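Pirin family protein (Acinetobacter baumannii, PDB 6D0P) probably acts as an iron-dependent quercetin 2,3-dioxygenase, a pirin-family protein with two cupin domains. Local coordinates at residues M4-G9 and I230-G235; K149-I154 and K174-T179; E202-L207 and T252-N257; V209-A214 and K247-T252. All blocks are in the same frame, centred on the assembly; numbering follows the deposited sequence. Where two conformers were deposited one is given.

Overall arrangement
The chain starts at the edge of the sheet of the C-terminal cupin domain: in interaction 1, residues 4-9 pair with 230-235 and close a loop of 220 residues. Interaction 2 (149-154 with 174-179) is nested inside it and closes a short loop at the other edge of the same sheet, near strand 145-146 of the N-terminal sheet. Interactions 3 and 4 follow in series, both pairing strand 205-210 with 245-253; interaction 4 is nested within interaction 3, and they share T252. Both cross interaction 1 along the chain, since 230-235 lies between their segments. Interactions 1 and 3 touch through G235 N and E202 OE2.

Interaction 1: residues M4-G9 and I230-G235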
loop_
_atom_site.group_PDB
_atom_site.type_symbol
_atom_site.label_atom_id
_atom_site.label_comp_id
_atom_site.label_asym_id
_atom_site.label_seq_id
_atom_site.Cartn_x
_atom_site.Cartn_y
_atom_site.Cartn_z
HETATM N N MSE A 4 -25.742 1.794 -4.651
HETATM C CA MSE A 4 -24.500 1.851 -5.390
HETATM C C MSE A 4 -23.651 3.007 -4.905
HETATM O O MSE A 4 -24.162 4.128 -4.639
HETATM C CB MSE A 4 -24.837 2.025 -6.872
HETATM C CG MSE A 4 -23.652 1.736 -7.794
HETATM SE SE MSE A 4 -24.009 2.383 -9.632
HETATM C CE MSE A 4 -24.176 4.324 -9.271
ATOM N N LYS A 5 -22.346 2.752 -4.748
ATOM C CA LYS A 5 -21.415 3.826 -4.428
ATOM C C LYS A 5 -21.263 4.673 -5.700
ATOM O O LYS A 5 -21.269 4.147 -6.825
ATOM C CB LYS A 5 -20.063 3.296 -3.945
ATOM C CG LYS A 5 -20.050 2.730 -2.530
ATOM C CD LYS A 5 -18.682 2.260 -2.085
ATOM C CE LYS A 5 -18.603 1.906 -0.618
ATOM N NZ LYS A 5 -18.885 3.061 0.262
ATOM N N LYS A 6 -21.148 5.979 -5.526
ATOM C CA LYS A 6 -21.011 6.876 -6.657
ATOM C C LYS A 6 -19.524 7.161 -6.921
ATOM O O LYS A 6 -18.743 7.267 -5.991
ATOM C CB LYS A 6 -21.752 8.181 -6.345
ATOM C CG LYS A 6 -23.208 8.007 -5.922
ATOM C CD LYS A 6 -23.864 9.288 -5.470
ATOM C CE LYS A 6 -25.304 9.082 -5.046
ATOM N NZ LYS A 6 -25.871 10.321 -4.469
ATOM N N PHE A 7 -19.160 7.290 -8.187
ATOM C CA PHE A 7 -17.816 7.704 -8.577
ATOM C C PHE A 7 -17.693 9.226 -8.364
ATOM O O PHE A 7 -18.436 9.994 -8.986
ATOM C CB PHE A 7 -17.589 7.352 -10.046
ATOM C CG PHE A 7 -16.316 7.882 -10.634
ATOM C CD1 PHE A 7 -15.112 7.247 -10.417
ATOM C CD2 PHE A 7 -16.334 8.992 -11.455
ATOM C CE1 PHE A 7 -13.943 7.739 -10.976
ATOM C CE2 PHE A 7 -15.168 9.474 -12.025
ATOM C CZ PHE A 7 -13.972 8.867 -11.756
ATOM N N LEU A 8 -16.771 9.679 -7.532
ATOM C CA LEU A 8 -16.636 11.133 -7.246
ATOM C C LEU A 8 -15.534 11.799 -8.075
ATOM O O LEU A 8 -15.656 12.994 -8.469
ATOM C CB LEU A 8 -16.360 11.299 -5.751
ATOM C CG LEU A 8 -17.466 10.767 -4.847
ATOM C CD1 LEU A 8 -17.129 10.983 -3.372
ATOM C CD2 LEU A 8 -18.788 11.422 -5.210
ATOM N N GLY A 9 -14.467 11.076 -8.352
ATOM C CA GLY A 9 -13.365 11.637 -9.124
ATOM C C GLY A 9 -12.176 10.704 -9.192
ATOM O O GLY A 9 -12.151 9.664 -8.506
ATOM N N ILE A 230 -11.880 7.720 -6.356
ATOM C CA ILE A 230 -12.511 7.842 -5.065
ATOM C C ILE A 230 -14.020 7.648 -5.253
ATOM O O ILE A 230 -14.653 8.333 -6.084
ATOM C CB ILE A 230 -12.144 9.204 -4.452
ATOM C CG1 ILE A 230 -10.623 9.277 -4.268
ATOM C CG2 ILE A 230 -12.899 9.458 -3.150
ATOM C CD1 ILE A 230 -10.137 10.546 -3.697
ATOM N N LEU A 231 -14.579 6.673 -4.541
ATOM C CA LEU A 231 -16.025 6.418 -4.587
ATOM C C LEU A 231 -16.655 6.983 -3.307
ATOM O O LEU A 231 -15.959 7.290 -2.331
ATOM C CB LEU A 231 -16.327 4.923 -4.715
ATOM C CG LEU A 231 -15.645 4.147 -5.838
ATOM C CD1 LEU A 231 -16.271 2.774 -5.989
ATOM C CD2 LEU A 231 -15.666 4.861 -7.161
ATOM N N SER A 232 -17.965 7.167 -3.311
ATOM C CA SER A 232 -18.637 7.724 -2.149
ATOM C C SER A 232 -18.593 6.748 -0.962
ATOM O O SER A 232 -18.602 5.509 -1.114
ATOM C CB SER A 232 -20.058 8.130 -2.472
ATOM O OG SER A 232 -20.823 6.992 -2.874
ATOM N N ARG A 233 -18.545 7.326 0.228
ATOM C CA ARG A 233 -18.606 6.534 1.466
ATOM C C ARG A 233 -20.005 5.931 1.607
ATOM O O ARG A 233 -20.146 4.787 2.022
ATOM C CB ARG A 233 -18.229 7.376 2.684
ATOM C CG ARG A 233 -16.744 7.666 2.738
ATOM C CD ARG A 233 -16.347 8.558 3.877
ATOM N NE ARG A 233 -14.907 8.778 3.860
ATOM C CZ ARG A 233 -14.278 9.605 4.664
ATOM N NH1 ARG A 233 -14.964 10.301 5.556
ATOM N NH2 ARG A 233 -12.964 9.721 4.587
ATOM N N GLU A 234 -21.015 6.681 1.189
ATOM C CA GLU A 234 -22.390 6.205 1.205
ATOM C C GLU A 234 -22.543 5.114 0.139
ATOM O O GLU A 234 -22.066 5.288 -0.981
ATOM C CB GLU A 234 -23.353 7.369 0.920
ATOM C CG GLU A 234 -23.226 8.560 1.881
ATOM C CD GLU A 234 -21.883 9.301 1.975
ATOM O OE1 GLU A 234 -21.194 9.482 0.905
ATOM O OE2 GLU A 234 -21.505 9.705 3.140
ATOM N N GLY A 235 -23.233 4.015 0.461
ATOM C CA GLY A 235 -23.418 2.922 -0.513
ATOM C C GLY A 235 -22.583 1.679 -0.178
ATOM O O GLY A 235 -21.595 1.734 0.584
HETATM O O HOH W 1 -24.170 6.198 -2.901
#
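K5 brings its ammonium group up to the backbone carbonyls of the turn S232-G235, while K6 trades bonds with S232. CG of K5 lies anti to its own carbonyl carbon, CD and CE continue extended, and a bend at chi4 (-62°) swings NZ among backbone carbonyls. NZ donates to S232 O at 2.8 Å, in the carbonyl plane and on a lone pair, and to G235 O at 3.0 Å, from above that carbonyl's plane. A further bond to H204 O makes three that grip this buried cation. S232 holds OG between its backbone N and carbonyl carbon (chi1 62°), where it accepts a nearly straight bond from K6 N (2.9 Å) and donates to E234 O within the turn. In return, S232 N donates to K6 O at 2.8 Å. One water donates to both M4 O and E234 O. Beyond K6 the chain becomes the edge strand 7-12, which joins the sheet of the C-terminal cupin domain antiparallel to strand 227-231. The pairing contains a classic beta bulge: L8 and G9 both face I230, with L8 N donating to I230 O and I230 N to G9 O, each at 2.9 Å. The edge of the F7 ring, at CD1, meets L231 CD2 at 4.1 Å; the two side chains lie at about a right angle. G9 N sits over the centre of one face of this ring, and N221 and L223 also touch the phenyl group. L8 points toward the other segment, its CD1 3.8 Å from S232 CA.

Interaction 2: residues K149-I154 and K174-T179; sequences KDIPDI and KGAATT
P152 and A176 meet where the chain enters the edge strand 153-155 of the C-terminal sheet, beside the loop that follows strand 173-174. The proline comes ring first: CG lies 3.2 Å from K174 O, a short carbon-to-oxygen approach, with CD next at 3.8 Å from the same oxygen. A176 points its CB toward the 149-154 segment, where the methyl meets both backbone and side chain. That methyl is 3.9 Å from D150 O and 4.1 Å from I151 CG1, and P152 CD borders it more loosely at 4.4 Å. CG1 of I151 lies anti to its carbonyl carbon (chi1 -57°), which puts it beside the backbone N and within touch of the methyl. No hydrogen bond passes between the two segments. Instead, both are bonded through their backbones to V165 of the neighbouring strand 162-165, and P152, having no N-H, can take part only through its oxygen. The contact lies at the junction of the two cupin sheets: I151 and A176 both pack on I146 of strand 145-146, at the edge of the N-terminal sheet, and I151 also reaches V97. The P152 ring also touches A173 of strand 173-174.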
loop_
_atom_site.group_PDB
_atom_site.type_symbol
_atom_site.label_atom_id
_atom_site.label_comp_id
_atom_site.label_asym_id
_atom_site.label_seq_id
_atom_site.Cartn_x
_atom_site.Cartn_y
_atom_site.Cartn_z
ATOM N N LYS A 149 1.994 -17.903 -0.441
ATOM C CA LYS A 149 1.100 -19.069 -0.364
ATOM C C LYS A 149 0.049 -18.917 0.746
ATOM O O LYS A 149 -0.934 -19.629 0.726
ATOM C CB LYS A 149 1.924 -20.351 -0.182
ATOM C CG LYS A 149 2.621 -20.485 1.160
ATOM C CD LYS A 149 3.478 -21.728 1.270
ATOM C CE LYS A 149 3.838 -22.060 2.702
ATOM N NZ LYS A 149 4.338 -20.864 3.425
ATOM N N ASP A 150 0.217 -17.983 1.675
ATOM C CA ASP A 150 -0.720 -17.822 2.783
ATOM C C ASP A 150 -1.757 -16.726 2.502
ATOM O O ASP A 150 -2.626 -16.471 3.336
ATOM C CB ASP A 150 0.048 -17.589 4.087
ATOM C CG ASP A 150 0.848 -18.828 4.485
ATOM O OD1 ASP A 150 0.300 -19.955 4.337
ATOM O OD2 ASP A 150 2.009 -18.677 4.911
ATOM N N ILE A 151 -1.723 -16.104 1.331
ATOM C CA ILE A 151 -2.700 -15.062 1.052
ATOM C C ILE A 151 -3.889 -15.690 0.301
ATOM O O ILE A 151 -3.703 -16.251 -0.745
ATOM C CB ILE A 151 -2.037 -13.922 0.270
ATOM C CG1 ILE A 151 -0.848 -13.355 1.049
ATOM C CG2 ILE A 151 -3.060 -12.831 -0.065
ATOM C CD1 ILE A 151 -0.050 -12.330 0.288
ATOM N N PRO A 152 -5.103 -15.643 0.872
ATOM C CA PRO A 152 -6.283 -16.201 0.187
ATOM C C PRO A 152 -6.458 -15.503 -1.172
ATOM O O PRO A 152 -6.422 -14.274 -1.218
ATOM C CB PRO A 152 -7.496 -15.905 1.092
ATOM C CG PRO A 152 -6.868 -15.584 2.413
ATOM C CD PRO A 152 -5.556 -14.916 2.056
ATOM N N ASP A 153 -6.652 -16.306 -2.211
ATOM C CA ASP A 153 -6.773 -15.877 -3.627
ATOM C C ASP A 153 -8.113 -16.377 -4.169
ATOM O O ASP A 153 -8.298 -17.597 -4.326
ATOM C CB ASP A 153 -5.636 -16.471 -4.473
ATOM C CG ASP A 153 -5.393 -15.760 -5.798
ATOM O OD1 ASP A 153 -6.077 -14.732 -6.063
ATOM O OD2 ASP A 153 -4.486 -16.207 -6.546
ATOM N N ILE A 154 -9.006 -15.456 -4.487
ATOM C CA ILE A 154 -10.352 -15.788 -4.867
ATOM C C ILE A 154 -10.497 -15.636 -6.375
ATOM O O ILE A 154 -10.186 -14.586 -6.898
ATOM C CB ILE A 154 -11.346 -14.876 -4.125
ATOM C CG1 ILE A 154 -11.148 -14.925 -2.608
ATOM C CG2 ILE A 154 -12.780 -15.183 -4.526
ATOM C CD1 ILE A 154 -11.293 -16.299 -2.012
ATOM N N LYS A 174 -10.673 -14.649 4.935
ATOM C CA LYS A 174 -10.121 -13.664 5.868
ATOM C C LYS A 174 -8.744 -13.206 5.395
ATOM O O LYS A 174 -7.958 -13.999 4.908
ATOM C CB LYS A 174 -10.020 -14.279 7.265
ATOM C CG LYS A 174 -11.355 -14.716 7.853
ATOM C CD LYS A 174 -11.241 -15.342 9.231
ATOM C CE LYS A 174 -12.579 -15.817 9.760
ATOM N NZ LYS A 174 -13.589 -14.730 9.738
ATOM N N GLY A 175 -8.474 -11.924 5.567
ATOM C CA GLY A 175 -7.209 -11.333 5.178
ATOM C C GLY A 175 -6.032 -11.952 5.908
ATOM O O GLY A 175 -6.156 -12.412 7.047
ATOM N N ALA A 176 -4.886 -11.940 5.246
ATOM C CA ALA A 176 -3.680 -12.525 5.769
ATOM C C ALA A 176 -3.046 -11.592 6.810
ATOM O O ALA A 176 -2.407 -12.055 7.740
ATOM C CB ALA A 176 -2.728 -12.800 4.633
ATOM N N ALA A 177 -3.238 -10.291 6.666
ATOM C CA ALA A 177 -2.680 -9.323 7.621
ATOM C C ALA A 177 -3.753 -8.894 8.628
ATOM O O ALA A 177 -4.885 -8.615 8.224
ATOM C CB ALA A 177 -2.157 -8.102 6.886
ATOM N N THR A 178 -3.382 -8.813 9.901
ATOM C CA THR A 178 -4.248 -8.262 10.936
ATOM C C THR A 178 -4.117 -6.736 10.899
ATOM O O THR A 178 -3.084 -6.205 10.460
ATOM C CB THR A 178 -3.919 -8.803 12.336
ATOM O OG1 THR A 178 -2.596 -8.392 12.671
ATOM C CG2 THR A 178 -4.037 -10.307 12.447
ATOM N N THR A 179 -5.135 -6.040 11.401
ATOM C CA THR A 179 -5.217 -4.580 11.344
ATOM C C THR A 179 -5.727 -4.011 12.684
ATOM O O THR A 179 -6.270 -4.746 13.516
ATOM C CB THR A 179 -6.144 -4.126 10.205
ATOM O OG1 THR A 179 -7.482 -4.509 10.543
ATOM C CG2 THR A 179 -5.772 -4.713 8.862
#

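Interaction 3: residues E202-L207 and T252-N257; sequences EGHTTL and TGQPLN
H204 lays its imidazole flat on the peptide between G253 and Q254: Q254 N stands 3.5 Å above the ring plane over its centre, and G253 C stands 3.4 Å above it, offset toward the rim. The side-chain amide of Q254 is turned nearly perpendicular to the imidazole, the planes 82° apart, and its OE1 lies nearest H204 CD2, at 3.8 Å. At the ring's edge and in its plane, H204 ND1 and T252 OG1 share a weak hydrogen bond of 3.4 Å. Next along, T206 and T252 lie side by side, pointing the same way, as a non-hydrogen-bonded antiparallel pair. T205 and P255 instead slide past each other in opposite directions, with P255 CG 3.9 Å from T205 OG1. Between these side chains runs the end of the pairing of strands 205-210 and 245-253 in the C-terminal cupin domain. T205 N donates to G253 O at 2.9 Å and G253 N to T205 O at 3.0 Å, and T205 O also takes a CA-H contact from T252. T252 OG1 is held more strongly by N184 ND2, and T205 OG1 is hydrogen-bonded to S39 O. The chemistry thus divides: backbone bonds and the imidazole lying over the G253-Q254 peptide join the two segments, while these two hydroxyls tie the pair to strand 183-190 and to the chain around S39.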
loop_
_atom_site.group_PDB
_atom_site.type_symbol
_atom_site.label_atom_id
_atom_site.label_comp_id
_atom_site.label_asym_id
_atom_site.label_seq_id
_atom_site.Cartn_x
_atom_site.Cartn_y
_atom_site.Cartn_z
ATOM N N GLU A 202 -20.855 -0.341 4.306
ATOM C CA GLU A 202 -21.514 0.947 4.270
ATOM C C GLU A 202 -20.673 1.962 5.058
ATOM O O GLU A 202 -20.203 1.652 6.144
ATOM C CB GLU A 202 -22.910 0.815 4.886
ATOM C CG GLU A 202 -23.670 2.117 5.007
ATOM C CD GLU A 202 -24.054 2.727 3.670
ATOM O OE1 GLU A 202 -24.791 2.067 2.906
ATOM O OE2 GLU A 202 -23.612 3.854 3.396
ATOM N N GLY A 203 -20.474 3.154 4.507
ATOM C CA GLY A 203 -19.726 4.212 5.253
ATOM C C GLY A 203 -18.218 4.153 5.079
ATOM O O GLY A 203 -17.527 5.094 5.488
ATOM N N HIS A 204 -17.674 3.102 4.452
ATOM C CA HIS A 204 -16.218 3.010 4.292
ATOM C C HIS A 204 -15.693 3.870 3.131
ATOM O O HIS A 204 -16.300 3.935 2.068
ATOM C CB HIS A 204 -15.773 1.567 3.983
ATOM C CG HIS A 204 -15.636 0.686 5.182
ATOM N ND1 HIS A 204 -14.770 -0.384 5.216
ATOM C CD2 HIS A 204 -16.210 0.748 6.396
ATOM C CE1 HIS A 204 -14.841 -0.956 6.394
ATOM N NE2 HIS A 204 -15.705 -0.285 7.132
ATOM N N THR A 205 -14.564 4.508 3.378
ATOM C CA THR A 205 -13.719 5.055 2.316
ATOM C C THR A 205 -13.492 3.916 1.321
ATOM O O THR A 205 -13.271 2.789 1.767
ATOM C CB THR A 205 -12.366 5.486 2.887
ATOM O OG1 THR A 205 -12.618 6.573 3.769
ATOM C CG2 THR A 205 -11.341 5.861 1.841
ATOM N N THR A 206 -13.550 4.207 0.017
ATOM C CA THR A 206 -13.409 3.213 -1.006
ATOM C C THR A 206 -12.572 3.798 -2.135
ATOM O O THR A 206 -12.996 4.772 -2.801
ATOM C CB THR A 206 -14.776 2.754 -1.527
ATOM O OG1 THR A 206 -15.554 2.226 -0.450
ATOM C CG2 THR A 206 -14.646 1.693 -2.594
ATOM N N LEU A 207 -11.366 3.268 -2.282
ATOM C CA LEU A 207 -10.450 3.705 -3.307
ATOM C C LEU A 207 -10.210 2.560 -4.294
ATOM O O LEU A 207 -9.922 1.427 -3.868
ATOM C CB LEU A 207 -9.131 4.118 -2.645
ATOM C CG LEU A 207 -9.249 5.100 -1.491
ATOM C CD1 LEU A 207 -7.900 5.283 -0.837
ATOM C CD2 LEU A 207 -9.810 6.442 -1.973
ATOM N N THR A 252 -10.397 -0.171 1.198
ATOM C CA THR A 252 -11.566 0.392 1.888
ATOM C C THR A 252 -11.268 0.425 3.378
ATOM O O THR A 252 -10.439 -0.361 3.889
ATOM C CB THR A 252 -12.865 -0.397 1.667
ATOM O OG1 THR A 252 -12.989 -1.476 2.596
ATOM C CG2 THR A 252 -12.969 -0.949 0.263
ATOM N N GLY A 253 -11.984 1.295 4.075
ATOM C CA GLY A 253 -11.834 1.313 5.481
ATOM C C GLY A 253 -12.728 2.311 6.180
ATOM O O GLY A 253 -13.200 3.316 5.598
ATOM N N GLN A 254 -12.975 2.011 7.451
ATOM C CA GLN A 254 -13.706 2.905 8.312
ATOM C C GLN A 254 -12.842 4.157 8.498
ATOM O O GLN A 254 -11.682 4.045 8.898
ATOM C CB GLN A 254 -13.991 2.247 9.662
ATOM C CG GLN A 254 -14.740 3.156 10.629
ATOM C CD GLN A 254 -16.119 3.489 10.121
ATOM O OE1 GLN A 254 -16.816 2.638 9.586
ATOM N NE2 GLN A 254 -16.528 4.740 10.280
ATOM N N PRO A 255 -13.379 5.335 8.171
ATOM C CA PRO A 255 -12.607 6.563 8.356
ATOM C C PRO A 255 -12.233 6.725 9.837
ATOM O O PRO A 255 -13.029 6.407 10.711
ATOM C CB PRO A 255 -13.475 7.726 7.866
ATOM C CG PRO A 255 -14.601 7.101 7.104
ATOM C CD PRO A 255 -14.641 5.634 7.498
ATOM N N LEU A 256 -11.032 7.207 10.121
ATOM C CA LEU A 256 -10.597 7.284 11.523
ATOM C C LEU A 256 -11.242 8.479 12.225
ATOM O O LEU A 256 -11.427 8.436 13.461
ATOM C CB LEU A 256 -9.072 7.355 11.606
ATOM C CG LEU A 256 -8.336 6.115 11.108
ATOM C CD1 LEU A 256 -6.838 6.262 11.310
ATOM C CD2 LEU A 256 -8.836 4.856 11.793
ATOM N N ASN A 257 -11.525 9.525 11.453
ATOM C CA ASN A 257 -12.148 10.741 11.976
ATOM C C ASN A 257 -11.318 11.287 13.141
ATOM O O ASN A 257 -11.850 11.630 14.208
ATOM C CB ASN A 257 -13.601 10.504 12.378
ATOM C CG ASN A 257 -14.511 10.369 11.179
ATOM O OD1 ASN A 257 -14.508 11.223 10.295
ATOM N ND2 ASN A 257 -15.326 9.330 11.165
#

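Interaction 4: residues V209-A214 and K247-T252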
loop_
_atom_site.group_PDB
_atom_site.type_symbol
_atom_site.label_atom_id
_atom_site.label_comp_id
_atom_site.label_asym_id
_atom_site.label_seq_id
_atom_site.Cartn_x
_atom_site.Cartn_y
_atom_site.Cartn_z
ATOM N N VAL A 209 -7.745 1.513 -7.161
ATOM C CA VAL A 209 -6.441 1.836 -7.722
ATOM C C VAL A 209 -6.209 0.945 -8.947
ATOM O O VAL A 209 -6.297 -0.275 -8.846
ATOM C CB VAL A 209 -5.316 1.655 -6.694
ATOM C CG1 VAL A 209 -3.948 1.995 -7.291
ATOM C CG2 VAL A 209 -5.571 2.480 -5.449
ATOM N N VAL A 210 -5.972 1.580 -10.086
ATOM C CA VAL A 210 -5.655 0.886 -11.295
ATOM C C VAL A 210 -4.160 1.074 -11.534
ATOM O O VAL A 210 -3.716 2.161 -11.833
ATOM C CB VAL A 210 -6.501 1.385 -12.481
ATOM C CG1 VAL A 210 -6.156 0.648 -13.771
ATOM C CG2 VAL A 210 -7.977 1.269 -12.167
ATOM N N LEU A 211 -3.387 0.007 -11.374
ATOM C CA LEU A 211 -1.957 0.087 -11.576
ATOM C C LEU A 211 -1.618 0.064 -13.065
ATOM O O LEU A 211 -0.781 0.860 -13.536
ATOM C CB LEU A 211 -1.274 -1.081 -10.859
ATOM C CG LEU A 211 -1.486 -1.148 -9.353
ATOM C CD1 LEU A 211 -0.865 -2.423 -8.799
ATOM C CD2 LEU A 211 -0.924 0.075 -8.647
ATOM N N GLU A 212 -2.289 -0.812 -13.798
ATOM C CA GLU A 212 -2.044 -1.009 -15.211
ATOM C C GLU A 212 -3.325 -1.562 -15.832
ATOM O O GLU A 212 -4.001 -2.354 -15.205
ATOM C CB GLU A 212 -0.887 -2.001 -15.375
ATOM C CG GLU A 212 -0.390 -2.185 -16.787
ATOM C CD GLU A 212 0.615 -3.332 -16.882
ATOM O OE1 GLU A 212 1.722 -3.247 -16.227
ATOM O OE2 GLU A 212 0.290 -4.331 -17.562
ATOM N N GLY A 213 -3.654 -1.106 -17.035
ATOM C CA GLY A 213 -4.824 -1.601 -17.744
ATOM C C GLY A 213 -5.882 -0.534 -17.918
ATOM O O GLY A 213 -5.572 0.669 -18.013
ATOM N N ALA A 214 -7.139 -0.985 -17.941
ATOM C CA ALA A 214 -8.281 -0.106 -18.209
ATOM C C ALA A 214 -9.554 -0.804 -17.748
ATOM O O ALA A 214 -9.857 -1.919 -18.221
ATOM C CB ALA A 214 -8.368 0.191 -19.680
ATOM N N LYS A 247 -4.354 -4.759 -13.589
ATOM C CA LYS A 247 -3.842 -4.979 -12.267
ATOM C C LYS A 247 -4.436 -3.881 -11.374
ATOM O O LYS A 247 -4.305 -2.672 -11.698
ATOM C CB LYS A 247 -2.312 -4.880 -12.174
ATOM C CG LYS A 247 -1.492 -5.812 -13.055
ATOM C CD LYS A 247 -0.037 -5.316 -13.157
ATOM C CE LYS A 247 0.808 -5.939 -14.253
ATOM N NZ LYS A 247 2.148 -5.287 -14.333
ATOM N N PHE A 248 -5.090 -4.286 -10.298
ATOM C CA PHE A 248 -5.798 -3.315 -9.449
ATOM C C PHE A 248 -5.573 -3.578 -7.956
ATOM O O PHE A 248 -5.067 -4.627 -7.532
ATOM C CB PHE A 248 -7.315 -3.406 -9.698
ATOM C CG PHE A 248 -7.941 -4.671 -9.171
ATOM C CD1 PHE A 248 -8.394 -4.762 -7.858
ATOM C CD2 PHE A 248 -8.064 -5.790 -9.972
ATOM C CE1 PHE A 248 -8.903 -5.949 -7.352
ATOM C CE2 PHE A 248 -8.610 -6.967 -9.476
ATOM C CZ PHE A 248 -9.024 -7.055 -8.166
ATOM N N LEU A 249 -5.924 -2.558 -7.186
ATOM C CA LEU A 249 -6.100 -2.681 -5.754
ATOM C C LEU A 249 -7.431 -2.040 -5.396
ATOM O O LEU A 249 -7.883 -1.066 -6.056
ATOM C CB LEU A 249 -5.003 -2.006 -4.934
ATOM C CG LEU A 249 -3.648 -2.672 -5.025
ATOM C CD1 LEU A 249 -2.762 -1.878 -5.939
ATOM C CD2 LEU A 249 -3.020 -2.805 -3.653
ATOM N N VAL A 250 -8.084 -2.629 -4.434
ATOM C CA VAL A 250 -9.252 -1.996 -3.834
ATOM C C VAL A 250 -8.907 -1.780 -2.353
ATOM O O VAL A 250 -8.545 -2.727 -1.654
ATOM C CB VAL A 250 -10.523 -2.829 -4.022
ATOM C CG1 VAL A 250 -11.693 -2.277 -3.224
ATOM C CG2 VAL A 250 -10.882 -2.957 -5.488
ATOM N N LEU A 251 -9.018 -0.543 -1.899
ATOM C CA LEU A 251 -8.691 -0.179 -0.539
ATOM C C LEU A 251 -9.941 0.407 0.104
ATOM O O LEU A 251 -10.495 1.371 -0.431
ATOM C CB LEU A 251 -7.590 0.873 -0.564
ATOM C CG LEU A 251 -6.371 0.543 -1.411
ATOM C CD1 LEU A 251 -5.454 1.753 -1.472
ATOM C CD2 LEU A 251 -5.627 -0.671 -0.870
ATOM N N THR A 252 -10.397 -0.171 1.198
ATOM C CA THR A 252 -11.566 0.392 1.888
ATOM C C THR A 252 -11.268 0.425 3.378
ATOM O O THR A 252 -10.439 -0.361 3.889
ATOM C CB THR A 252 -12.865 -0.397 1.667
ATOM O OG1 THR A 252 -12.989 -1.476 2.596
ATOM C CG2 THR A 252 -12.969 -0.949 0.263
#
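The carboxylate of E212 is met by K247 NZ from above its plane, about 50° out of it, with OE1 at 2.8 Å in a salt bridge; K247 CE lies close to the same oxygen. The F248 ring lies on the opposite face of the sheet, against L190 of strand 183-190; of its side chain, CB comes 3.4 Å from V209 O, next to a CA-H contact of F248 to the same oxygen. These groups sit at one end of the antiparallel pairing of strands 205-210 and 245-253 in the C-terminal cupin domain, where a classic beta bulge sets L211 and E212 together against K247. K247 O accepts from L211 N at 2.9 Å and weakly from E212 N, and K247 N donates to E212 O. Before the bulge, in strand 205-210, the ladder is regular, with V209 N and L249 O, and L249 N and V209 O, both bonded at 2.8 Å; from L211 to G213 the chain turns a corner. The K247 and E212 chains are both extended beyond CG and cross obliquely; K247 NZ has a second partner in E124 OE2 of strand 121-131, so the lysine bridges to the N-terminal sheet. On the same face, V209, L211, L249 and L251 form an apolar layer against L28, L44 and Y46 of the N-terminal sheet and Y76 of a loop. V209 CG2 touches L251 CD1 at 4.0 Å. L249 has chi2 of 103°, off the staggered positions, and this places its CD1 against L211 CD1 at 3.5 Å, a tight carbon pair.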